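Local coordinates for protein importin subunit beta-1 (Saccharomyces cerevisiae, PDB 5OWU) that carries proteins into the nucleus as the importin beta subunit, working through importin alpha, which binds the classical nuclear localization signal of cargo, at residues I663-N668 with D708-N712; V326-N331 with P369-F373; S799-V803 with Y830-T834; V754-Y758 with T778-F782. All coordinates share one frame; numbering follows the deposited sequence. Where two conformers were deposited one is given.

How the interactions relate
All four contacts join successive HEAT repeats of one solenoid. Interaction 2 bridges repeats 8 and 9 and lies far off, 46 to 56 Å centre to centre from the others, which belong to repeats 15 to 19. Interactions 3 and 4 are buried and meet directly: Ala801 CB packs on Leu755 CD2 at 3.8 Å. Both pair the last helix of one repeat with the first helix of the next at 142°. Interactions 1 and 2, partly buried, pair equivalent helices running more nearly alike. Interaction 1 is mostly polar and includes a water; interactions 2 and 4 are apolar and aromatic; interaction 3 adds a buried hydroxyl pair.

Interaction 1. Residues I663-N668 with D708-N712; sequences IADISN and DIASN
The second helices of HEAT repeats 15 and 16 lie side by side here, with Ser667 of helix 655-669 packed against Asp708 of helix 698-713. The two short axes come within 9.0 Å and diverge by just 9°, a close approach consistent with the small Ala664 and Ser667 at the interface. Ala664 CB sits 3.3 Å from Asp708 OD2, and Ser667 OG lies 3.5 Å from Asp708 CB. Ser667 OG stands between the backbone N and carbonyl carbon (chi1 82°), from where it donates to Ala664 O at 2.9 Å. With an alanine here the hydroxyl is gone, so Ala664 O would probably lose its side-chain donor and a small gap would open beside Asp708 CB. Near-parallel stacking of equivalent helices is what builds the layers of a HEAT solenoid, and the apolar side of this pair, Ile663 CG2 on Ile709 CD1 at 4.2 Å, faces helix 675-689 with its Met681 and Met682. The opposite, more exposed side is polar. Asn712 ND2 donates to Asn668 OD1 at 3.2 Å, nearly straight at 169° and approaching from above the carbonyl plane of Asn668; because it depends on one of two deposited conformers of Asn712, the bond is doubtful. A water donates to Asp708 OD1 at 2.8 Å and, weakly, to Asn668 OD1, bridging the two helices.

Interaction 2. Residues V326-N331 with P369-F373; sequences VPNLLN and PVLEF
With CG placed opposite its backbone N (chi1 -178°), Phe373 reaches across to Leu330, whose own CG stands opposite the carbonyl carbon, and the two side chains run alongside each other, pointing opposite ways. Leu330 CB comes to lie over one face of the ring in a CH-pi contact, 3.9 Å from the centroid and 19° off the normal. The branches divide the work: Leu330 CD1 packs on Phe373 CB at 3.7 Å and also rests 3.6 Å from Pro369 O, while Leu330 CD2 lies near Phe373 CD2. At the far end of the ring, Phe373 CZ approaches Leu330 O to 3.6 Å. One turn earlier Val326 uses a single methyl for two partners, CG1 meeting Pro369 CG at 4.0 Å and Val370 CG2 at 4.1 Å. The axes stay 10.0 Å apart and cross at -36°, a spacing consistent with the leucine, proline and phenylalanine side chains between them. The pair joins the first helices of HEAT repeats 8 and 9. The second helices of the same repeats pack against it: Leu355 of helix 347-362 packs on Leu330 and Val370, and helix 383-395 adds Ala392 to both and Ala388 to Phe373.

Interaction 3. Residues S799-V803 with Y830-T834; sequences SRAAV and YIKRT
Val803 sits at the apolar centre, each of its methyls meeting a different residue of helix 825-836. CG2 lies 4.1 Å from Ile831 CG1, the two side chains passing at a slant, whereas CG1 reaches tip to tip toward Thr834 CG2 at 4.0 Å. Next to it the Tyr830 ring extends across, its CG opposite the backbone N (chi1 -179°), with Ala802 CB at the ring edge near its plane, 4.2 Å from CE2. Thr834 OG1 stands over one face of that ring, toward the rim, and donates to Tyr830 O at 3.0 Å; the backbone N of Thr834 reaches the same oxygen from the other face of its carbonyl plane. The polar edge is a buried hydroxyl pair, in which Tyr830 OH donates to Ser799 OG at 2.9 Å. Ser799 OG is in turn hydrogen-bonded to Tyr793 O, which makes a short relay from ring to hydroxyl to main chain. A phenylalanine in place of Tyr830 has no hydroxyl to give, and Ser799 OG would probably be left without its donor from this helix. Val786 of helix 776-788 touches both Ala802 and Tyr830. With axes 10.7 Å apart at 142°, helix 796-812, the last of HEAT repeat 18, meets the first of repeat 19 in roughly antiparallel packing between consecutive repeats, as in a HEAT solenoid.

Interaction 4. Residues V754-Y758 with T778-F782; sequences VLDAY and TIFQF
Tyr758 and Ile779 mark a near point of two helices that run roughly antiparallel: their CA atoms are 7.3 Å apart, and the short axes approach to 11.2 Å at 142°. Two aromatic rings, one from each helix, lie between them. Ile779 CG1 lies over the centre of the Tyr758 ring, 3.9 Å from the centroid and almost exactly on the ring normal, a CH-pi contact. The same ring turns its edge toward the face of Phe782 in an offset edge-to-face pair, with centroids 5.7 Å apart and planes at 82°. In that edge CE2 is the leading atom, 3.7 Å from Phe782 CB, which lies near the plane of the tyrosine ring. The contact joins the second helix of HEAT repeat 17 to the first of repeat 18, so the ring pair lies between consecutive repeats of the solenoid. Phe782 has its CG opposite the backbone N (chi1 174°), which carries the ring across to the turn before Tyr758. There Val754 CG1 lies over one face, 4.0 Å from the centroid and displaced toward the rim, while the Leu755 side chain runs roughly perpendicular to that of Phe782, with Leu755 CB 3.6 Å from Phe782 CE2. The leucine also packs against Thr798, Ala801 and Leu805 of helix 796-812. At its polar end Tyr758 OH touches Thr778 CG2 at 3.5 Å, and its hydrogen-bond partner is Gln732 OE1 on helix 718-732; the amide nitrogen of that glutamine bonds to Thr778 O.

Interaction 1. Residues I663-N668 with D708-N712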
loop_
_atom_site.group_PDB
_atom_site.type_symbol
_atom_site.label_atom_id
_atom_site.label_comp_id
_atom_site.label_asym_id
_atom_site.label_seq_id
_atom_site.Cartn_x
_atom_site.Cartn_y
_atom_site.Cartn_z
ATOM N N ILE A 663 -3.780 19.202 -19.830
ATOM C CA ILE A 663 -5.077 19.348 -20.490
ATOM C C ILE A 663 -6.150 19.705 -19.466
ATOM O O ILE A 663 -6.973 20.603 -19.690
ATOM C CB ILE A 663 -5.434 18.072 -21.276
ATOM C CG1 ILE A 663 -4.371 17.784 -22.332
ATOM C CG2 ILE A 663 -6.805 18.228 -21.951
ATOM C CD1 ILE A 663 -4.538 16.447 -23.031
ATOM N N ALA A 664 -6.146 19.023 -18.316
ATOM C CA ALA A 664 -7.110 19.332 -17.264
ATOM C C ALA A 664 -7.020 20.793 -16.850
ATOM O O ALA A 664 -8.046 21.464 -16.688
ATOM C CB ALA A 664 -6.884 18.427 -16.051
ATOM N N ASP A 665 -5.802 21.309 -16.681
ATOM C CA ASP A 665 -5.651 22.699 -16.260
ATOM C C ASP A 665 -6.165 23.668 -17.319
ATOM O O ASP A 665 -6.939 24.580 -17.004
ATOM C CB ASP A 665 -4.190 22.997 -15.926
ATOM C CG ASP A 665 -3.850 22.658 -14.496
ATOM O OD1 ASP A 665 -4.658 23.010 -13.610
ATOM O OD2 ASP A 665 -2.795 22.029 -14.258
ATOM N N ILE A 666 -5.760 23.495 -18.580
ATOM C CA ILE A 666 -6.140 24.500 -19.572
ATOM C C ILE A 666 -7.631 24.425 -19.877
ATOM O O ILE A 666 -8.246 25.436 -20.238
ATOM C CB ILE A 666 -5.303 24.388 -20.864
ATOM C CG1 ILE A 666 -5.489 23.036 -21.547
ATOM C CG2 ILE A 666 -3.824 24.646 -20.574
ATOM C CD1 ILE A 666 -5.077 23.048 -22.998
ATOM N N SER A 667 -8.246 23.250 -19.740
ATOM C CA SER A 667 -9.693 23.183 -19.925
ATOM C C SER A 667 -10.412 24.112 -18.956
ATOM O O SER A 667 -11.456 24.677 -19.298
ATOM C CB SER A 667 -10.184 21.747 -19.759
ATOM O OG SER A 667 -10.347 21.414 -18.392
ATOM N N ASN A 668 -9.873 24.289 -17.751
ATOM C CA ASN A 668 -10.464 25.188 -16.767
ATOM C C ASN A 668 -9.988 26.628 -16.936
ATOM O O ASN A 668 -10.785 27.562 -16.797
ATOM C CB ASN A 668 -10.142 24.697 -15.352
ATOM C CG ASN A 668 -10.649 23.281 -15.089
ATOM O OD1 ASN A 668 -11.828 22.982 -15.291
ATOM N ND2 ASN A 668 -9.754 22.404 -14.642
ATOM N N ASP A 708 -13.388 16.860 -17.275
ATOM C CA ASP A 708 -12.955 18.245 -17.401
ATOM C C ASP A 708 -13.385 18.807 -18.746
ATOM O O ASP A 708 -13.989 19.885 -18.826
ATOM C CB ASP A 708 -11.437 18.342 -17.237
ATOM C CG ASP A 708 -10.976 17.894 -15.877
ATOM O OD1 ASP A 708 -11.643 18.249 -14.892
ATOM O OD2 ASP A 708 -9.959 17.182 -15.805
ATOM N N ILE A 709 -13.137 18.050 -19.816
ATOM C CA ILE A 709 -13.403 18.583 -21.147
ATOM C C ILE A 709 -14.896 18.815 -21.312
ATOM O O ILE A 709 -15.345 19.919 -21.651
ATOM C CB ILE A 709 -12.830 17.642 -22.222
ATOM C CG1 ILE A 709 -11.298 17.655 -22.127
ATOM C CG2 ILE A 709 -13.326 18.051 -23.620
ATOM C CD1 ILE A 709 -10.581 16.752 -23.107
ATOM N N ALA A 710 -15.691 17.787 -21.016
ATOM C CA ALA A 710 -17.137 17.934 -21.102
ATOM C C ALA A 710 -17.619 19.100 -20.249
ATOM O O ALA A 710 -18.566 19.802 -20.621
ATOM C CB ALA A 710 -17.828 16.642 -20.668
ATOM N N SER A 711 -16.982 19.329 -19.099
ATOM C CA SER A 711 -17.503 20.367 -18.226
ATOM C C SER A 711 -17.330 21.728 -18.870
ATOM O O SER A 711 -18.162 22.625 -18.686
ATOM C CB SER A 711 -16.805 20.344 -16.869
ATOM O OG SER A 711 -17.388 21.325 -16.039
ATOM N N ASN A 712 -16.249 21.911 -19.618
ATOM C CA ASN A 712 -15.963 23.232 -20.145
ATOM C C ASN A 712 -16.535 23.469 -21.544
ATOM O O ASN A 712 -16.882 24.611 -21.864
ATOM C CB ASN A 712 -14.455 23.464 -20.110
ATOM C CG ASN A 712 -13.935 23.641 -18.669
ATOM O OD1 ASN A 712 -14.138 24.686 -18.057
ATOM N ND2 ASN A 712 -13.286 22.609 -18.125
HETATM O O HOH W 1 -13.579 20.139 -14.344
#

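Interaction 2. Residues V326-N331 with P369-F373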
loop_
_atom_site.group_PDB
_atom_site.type_symbol
_atom_site.label_atom_id
_atom_site.label_comp_id
_atom_site.label_asym_id
_atom_site.label_seq_id
_atom_site.Cartn_x
_atom_site.Cartn_y
_atom_site.Cartn_z
ATOM N N VAL A 326 4.643 -3.581 28.511
ATOM C CA VAL A 326 5.244 -2.299 28.117
ATOM C C VAL A 326 6.621 -2.093 28.730
ATOM O O VAL A 326 7.511 -1.563 28.039
ATOM C CB VAL A 326 4.269 -1.152 28.410
ATOM C CG1 VAL A 326 4.939 0.216 28.225
ATOM C CG2 VAL A 326 3.077 -1.270 27.485
ATOM N N PRO A 327 6.880 -2.451 29.990
ATOM C CA PRO A 327 8.248 -2.284 30.513
ATOM C C PRO A 327 9.303 -3.017 29.697
ATOM O O PRO A 327 10.418 -2.503 29.509
ATOM C CB PRO A 327 8.138 -2.832 31.942
ATOM C CG PRO A 327 6.701 -2.614 32.313
ATOM C CD PRO A 327 5.921 -2.822 31.049
ATOM N N ASN A 328 8.973 -4.199 29.177
ATOM C CA ASN A 328 9.929 -4.931 28.351
ATOM C C ASN A 328 10.176 -4.235 27.009
ATOM O O ASN A 328 11.325 -4.164 26.543
ATOM C CB ASN A 328 9.433 -6.362 28.155
ATOM C CG ASN A 328 9.363 -7.137 29.465
ATOM O OD1 ASN A 328 10.050 -6.803 30.435
ATOM N ND2 ASN A 328 8.532 -8.169 29.500
ATOM N N LEU A 329 9.120 -3.714 26.370
ATOM C CA LEU A 329 9.301 -2.919 25.152
ATOM C C LEU A 329 10.233 -1.741 25.408
ATOM O O LEU A 329 11.236 -1.530 24.694
ATOM C CB LEU A 329 7.950 -2.399 24.652
ATOM C CG LEU A 329 6.952 -3.319 23.963
ATOM C CD1 LEU A 329 5.666 -2.541 23.687
ATOM C CD2 LEU A 329 7.528 -3.869 22.671
ATOM N N LEU A 330 9.899 -0.951 26.431
ATOM C CA LEU A 330 10.720 0.197 26.789
ATOM C C LEU A 330 12.177 -0.219 26.934
ATOM O O LEU A 330 13.079 0.436 26.398
ATOM C CB LEU A 330 10.187 0.830 28.077
ATOM C CG LEU A 330 8.811 1.480 27.899
ATOM C CD1 LEU A 330 8.162 1.801 29.243
ATOM C CD2 LEU A 330 8.926 2.745 27.055
ATOM N N ASN A 331 12.421 -1.334 27.627
ATOM C CA ASN A 331 13.791 -1.818 27.759
ATOM C C ASN A 331 14.414 -2.115 26.399
ATOM O O ASN A 331 15.622 -1.930 26.216
ATOM C CB ASN A 331 13.832 -3.066 28.640
ATOM C CG ASN A 331 15.229 -3.653 28.746
ATOM O OD1 ASN A 331 16.113 -3.064 29.370
ATOM N ND2 ASN A 331 15.436 -4.815 28.130
ATOM N N PRO A 369 3.508 3.534 32.874
ATOM C CA PRO A 369 4.833 2.913 32.671
ATOM C C PRO A 369 5.751 3.720 31.761
ATOM O O PRO A 369 6.969 3.794 32.002
ATOM C CB PRO A 369 4.486 1.539 32.075
ATOM C CG PRO A 369 3.110 1.694 31.499
ATOM C CD PRO A 369 2.413 2.678 32.387
ATOM N N VAL A 370 5.200 4.356 30.728
ATOM C CA VAL A 370 6.037 5.143 29.823
ATOM C C VAL A 370 6.582 6.371 30.535
ATOM O O VAL A 370 7.783 6.647 30.488
ATOM C CB VAL A 370 5.258 5.531 28.557
ATOM C CG1 VAL A 370 6.078 6.497 27.708
ATOM C CG2 VAL A 370 4.908 4.279 27.764
ATOM N N LEU A 371 5.711 7.131 31.201
ATOM C CA LEU A 371 6.173 8.324 31.900
ATOM C C LEU A 371 7.203 7.970 32.964
ATOM O O LEU A 371 8.162 8.722 33.187
ATOM C CB LEU A 371 4.986 9.064 32.515
ATOM C CG LEU A 371 4.045 9.704 31.492
ATOM C CD1 LEU A 371 2.791 10.226 32.175
ATOM C CD2 LEU A 371 4.763 10.826 30.719
ATOM N N GLU A 372 7.034 6.823 33.624
ATOM C CA GLU A 372 8.048 6.385 34.576
ATOM C C GLU A 372 9.390 6.171 33.880
ATOM O O GLU A 372 10.432 6.658 34.343
ATOM C CB GLU A 372 7.592 5.105 35.283
ATOM C CG GLU A 372 8.410 4.774 36.525
ATOM C CD GLU A 372 8.084 3.412 37.109
ATOM O OE1 GLU A 372 6.962 2.907 36.874
ATOM O OE2 GLU A 372 8.960 2.845 37.799
ATOM N N PHE A 373 9.381 5.448 32.755
ATOM C CA PHE A 373 10.612 5.235 31.991
ATOM C C PHE A 373 11.246 6.562 31.557
ATOM O O PHE A 373 12.462 6.768 31.696
ATOM C CB PHE A 373 10.294 4.355 30.784
ATOM C CG PHE A 373 11.479 4.027 29.939
ATOM C CD1 PHE A 373 12.284 2.944 30.250
ATOM C CD2 PHE A 373 11.783 4.791 28.822
ATOM C CE1 PHE A 373 13.374 2.631 29.468
ATOM C CE2 PHE A 373 12.876 4.482 28.036
ATOM C CZ PHE A 373 13.675 3.400 28.365
#

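Interaction 3. Residues S799-V803 with Y830-T834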
loop_
_atom_site.group_PDB
_atom_site.type_symbol
_atom_site.label_atom_id
_atom_site.label_comp_id
_atom_site.label_asym_id
_atom_site.label_seq_id
_atom_site.Cartn_x
_atom_site.Cartn_y
_atom_site.Cartn_z
ATOM N N SER A 799 -18.428 10.517 -1.851
ATOM C CA SER A 799 -19.853 10.508 -1.535
ATOM C C SER A 799 -20.505 11.838 -1.881
ATOM O O SER A 799 -21.653 11.870 -2.342
ATOM C CB SER A 799 -20.068 10.172 -0.058
ATOM O OG SER A 799 -20.218 8.774 0.105
ATOM N N ARG A 800 -19.797 12.950 -1.663
ATOM C CA ARG A 800 -20.356 14.245 -2.035
ATOM C C ARG A 800 -20.628 14.306 -3.530
ATOM O O ARG A 800 -21.698 14.758 -3.961
ATOM C CB ARG A 800 -19.416 15.380 -1.624
ATOM C CG ARG A 800 -19.982 16.760 -1.953
ATOM C CD ARG A 800 -19.219 17.890 -1.281
ATOM N NE ARG A 800 -17.816 17.950 -1.691
ATOM C CZ ARG A 800 -16.769 17.731 -0.898
ATOM N NH1 ARG A 800 -16.931 17.436 0.385
ATOM N NH2 ARG A 800 -15.541 17.817 -1.393
ATOM N N ALA A 801 -19.679 13.836 -4.341
ATOM C CA ALA A 801 -19.890 13.871 -5.784
ATOM C C ALA A 801 -21.018 12.931 -6.207
ATOM O O ALA A 801 -21.850 13.293 -7.045
ATOM C CB ALA A 801 -18.592 13.528 -6.508
ATOM N N ALA A 802 -21.075 11.724 -5.636
ATOM C CA ALA A 802 -22.079 10.749 -6.065
ATOM C C ALA A 802 -23.493 11.187 -5.687
ATOM O O ALA A 802 -24.421 11.146 -6.514
ATOM C CB ALA A 802 -21.763 9.382 -5.460
ATOM N N VAL A 803 -23.689 11.589 -4.432
ATOM C CA VAL A 803 -25.013 12.052 -4.032
ATOM C C VAL A 803 -25.359 13.335 -4.792
ATOM O O VAL A 803 -26.527 13.568 -5.161
ATOM C CB VAL A 803 -25.057 12.209 -2.495
ATOM C CG1 VAL A 803 -24.363 13.477 -2.039
ATOM C CG2 VAL A 803 -26.479 12.159 -1.988
ATOM N N TYR A 830 -28.722 5.401 0.885
ATOM C CA TYR A 830 -27.436 6.049 0.638
ATOM C C TYR A 830 -27.517 7.548 0.899
ATOM O O TYR A 830 -26.633 8.124 1.549
ATOM C CB TYR A 830 -26.982 5.779 -0.796
ATOM C CG TYR A 830 -25.649 6.406 -1.131
ATOM C CD1 TYR A 830 -24.524 6.129 -0.369
ATOM C CD2 TYR A 830 -25.512 7.266 -2.214
ATOM C CE1 TYR A 830 -23.306 6.692 -0.666
ATOM C CE2 TYR A 830 -24.296 7.836 -2.520
ATOM C CZ TYR A 830 -23.196 7.543 -1.743
ATOM O OH TYR A 830 -21.980 8.101 -2.037
ATOM N N ILE A 831 -28.571 8.195 0.401
ATOM C CA ILE A 831 -28.781 9.610 0.686
ATOM C C ILE A 831 -28.785 9.846 2.189
ATOM O O ILE A 831 -28.186 10.809 2.682
ATOM C CB ILE A 831 -30.087 10.098 0.032
ATOM C CG1 ILE A 831 -29.960 10.040 -1.496
ATOM C CG2 ILE A 831 -30.425 11.517 0.493
ATOM C CD1 ILE A 831 -31.244 10.351 -2.249
ATOM N N LYS A 832 -29.448 8.968 2.941
ATOM C CA LYS A 832 -29.578 9.187 4.380
ATOM C C LYS A 832 -28.255 8.961 5.107
ATOM O O LYS A 832 -27.903 9.727 6.010
ATOM C CB LYS A 832 -30.680 8.285 4.934
ATOM C CG LYS A 832 -32.075 8.836 4.645
ATOM C CD LYS A 832 -33.075 7.775 4.203
ATOM C CE LYS A 832 -33.859 7.205 5.377
ATOM N NZ LYS A 832 -35.039 6.421 4.917
ATOM N N ARG A 833 -27.502 7.925 4.724
ATOM C CA ARG A 833 -26.187 7.714 5.319
ATOM C C ARG A 833 -25.264 8.891 5.037
ATOM O O ARG A 833 -24.492 9.307 5.908
ATOM C CB ARG A 833 -25.558 6.422 4.792
ATOM C CG ARG A 833 -26.340 5.157 5.100
ATOM C CD ARG A 833 -25.445 3.922 5.091
ATOM N NE ARG A 833 -24.481 3.927 3.991
ATOM C CZ ARG A 833 -24.691 3.397 2.788
ATOM N NH1 ARG A 833 -25.846 2.809 2.494
ATOM N NH2 ARG A 833 -23.738 3.458 1.864
ATOM N N THR A 834 -25.321 9.431 3.818
ATOM C CA THR A 834 -24.466 10.563 3.476
ATOM C C THR A 834 -24.910 11.829 4.196
ATOM O O THR A 834 -24.075 12.659 4.566
ATOM C CB THR A 834 -24.467 10.782 1.963
ATOM O OG1 THR A 834 -24.039 9.583 1.302
ATOM C CG2 THR A 834 -23.532 11.918 1.581
#

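Interaction 4. Residues V754-Y758 with T778-F782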
loop_
_atom_site.group_PDB
_atom_site.type_symbol
_atom_site.label_atom_id
_atom_site.label_comp_id
_atom_site.label_asym_id
_atom_site.label_seq_id
_atom_site.Cartn_x
_atom_site.Cartn_y
_atom_site.Cartn_z
ATOM N N VAL A 754 -14.073 7.391 -13.145
ATOM C CA VAL A 754 -15.386 7.340 -13.780
ATOM C C VAL A 754 -16.313 8.351 -13.118
ATOM O O VAL A 754 -17.060 9.072 -13.795
ATOM C CB VAL A 754 -15.953 5.907 -13.738
ATOM C CG1 VAL A 754 -17.420 5.872 -14.186
ATOM C CG2 VAL A 754 -15.115 4.990 -14.632
ATOM N N LEU A 755 -16.252 8.451 -11.786
ATOM C CA LEU A 755 -17.053 9.457 -11.091
ATOM C C LEU A 755 -16.720 10.863 -11.580
ATOM O O LEU A 755 -17.628 11.669 -11.828
ATOM C CB LEU A 755 -16.843 9.345 -9.581
ATOM C CG LEU A 755 -17.608 10.344 -8.703
ATOM C CD1 LEU A 755 -19.101 10.333 -8.998
ATOM C CD2 LEU A 755 -17.341 10.026 -7.229
ATOM N N ASP A 756 -15.424 11.178 -11.725
ATOM C CA ASP A 756 -15.038 12.467 -12.308
ATOM C C ASP A 756 -15.705 12.668 -13.667
ATOM O O ASP A 756 -16.276 13.732 -13.954
ATOM C CB ASP A 756 -13.515 12.553 -12.478
ATOM C CG ASP A 756 -12.772 12.736 -11.168
ATOM O OD1 ASP A 756 -13.391 13.163 -10.178
ATOM O OD2 ASP A 756 -11.552 12.471 -11.151
ATOM N N ALA A 757 -15.605 11.656 -14.530
ATOM C CA ALA A 757 -16.152 11.768 -15.879
ATOM C C ALA A 757 -17.636 12.100 -15.839
ATOM O O ALA A 757 -18.100 13.015 -16.534
ATOM C CB ALA A 757 -15.907 10.475 -16.652
ATOM N N TYR A 758 -18.402 11.365 -15.022
ATOM C CA TYR A 758 -19.846 11.570 -14.985
ATOM C C TYR A 758 -20.198 12.932 -14.402
ATOM O O TYR A 758 -21.165 13.569 -14.841
ATOM C CB TYR A 758 -20.528 10.456 -14.180
ATOM C CG TYR A 758 -20.547 9.092 -14.849
ATOM C CD1 TYR A 758 -20.431 8.961 -16.231
ATOM C CD2 TYR A 758 -20.683 7.931 -14.095
ATOM C CE1 TYR A 758 -20.448 7.722 -16.835
ATOM C CE2 TYR A 758 -20.700 6.685 -14.693
ATOM C CZ TYR A 758 -20.580 6.587 -16.063
ATOM O OH TYR A 758 -20.595 5.353 -16.668
ATOM N N THR A 778 -27.143 3.707 -16.563
ATOM C CA THR A 778 -25.720 3.389 -16.446
ATOM C C THR A 778 -25.075 4.164 -15.299
ATOM O O THR A 778 -24.327 3.604 -14.477
ATOM C CB THR A 778 -25.029 3.706 -17.775
ATOM O OG1 THR A 778 -25.403 2.731 -18.753
ATOM C CG2 THR A 778 -23.518 3.711 -17.639
ATOM N N ILE A 779 -25.349 5.468 -15.233
ATOM C CA ILE A 779 -24.763 6.284 -14.176
ATOM C C ILE A 779 -25.240 5.794 -12.818
ATOM O O ILE A 779 -24.463 5.714 -11.859
ATOM C CB ILE A 779 -25.101 7.767 -14.408
ATOM C CG1 ILE A 779 -24.443 8.242 -15.714
ATOM C CG2 ILE A 779 -24.632 8.630 -13.231
ATOM C CD1 ILE A 779 -24.917 9.578 -16.185
ATOM N N PHE A 780 -26.519 5.420 -12.724
ATOM C CA PHE A 780 -27.042 4.937 -11.453
ATOM C C PHE A 780 -26.418 3.605 -11.060
ATOM O O PHE A 780 -26.199 3.364 -9.868
ATOM C CB PHE A 780 -28.565 4.839 -11.516
ATOM C CG PHE A 780 -29.253 6.029 -10.930
ATOM C CD1 PHE A 780 -29.572 6.057 -9.587
ATOM C CD2 PHE A 780 -29.553 7.136 -11.712
ATOM C CE1 PHE A 780 -30.197 7.155 -9.034
ATOM C CE2 PHE A 780 -30.177 8.234 -11.166
ATOM C CZ PHE A 780 -30.496 8.245 -9.821
ATOM N N GLN A 781 -26.102 2.743 -12.032
ATOM C CA GLN A 781 -25.356 1.528 -11.717
ATOM C C GLN A 781 -24.012 1.875 -11.093
ATOM O O GLN A 781 -23.607 1.286 -10.077
ATOM C CB GLN A 781 -25.155 0.683 -12.976
ATOM C CG GLN A 781 -26.436 0.118 -13.576
ATOM C CD GLN A 781 -26.207 -0.515 -14.944
ATOM O OE1 GLN A 781 -25.081 -0.879 -15.294
ATOM N NE2 GLN A 781 -27.277 -0.635 -15.726
ATOM N N PHE A 782 -23.301 2.841 -11.684
ATOM C CA PHE A 782 -22.046 3.263 -11.066
ATOM C C PHE A 782 -22.277 3.757 -9.640
ATOM O O PHE A 782 -21.547 3.387 -8.710
ATOM C CB PHE A 782 -21.369 4.351 -11.890
ATOM C CG PHE A 782 -20.157 4.913 -11.222
ATOM C CD1 PHE A 782 -18.951 4.230 -11.262
ATOM C CD2 PHE A 782 -20.233 6.096 -10.509
ATOM C CE1 PHE A 782 -17.838 4.733 -10.624
ATOM C CE2 PHE A 782 -19.122 6.605 -9.872
ATOM C CZ PHE A 782 -17.923 5.921 -9.929
#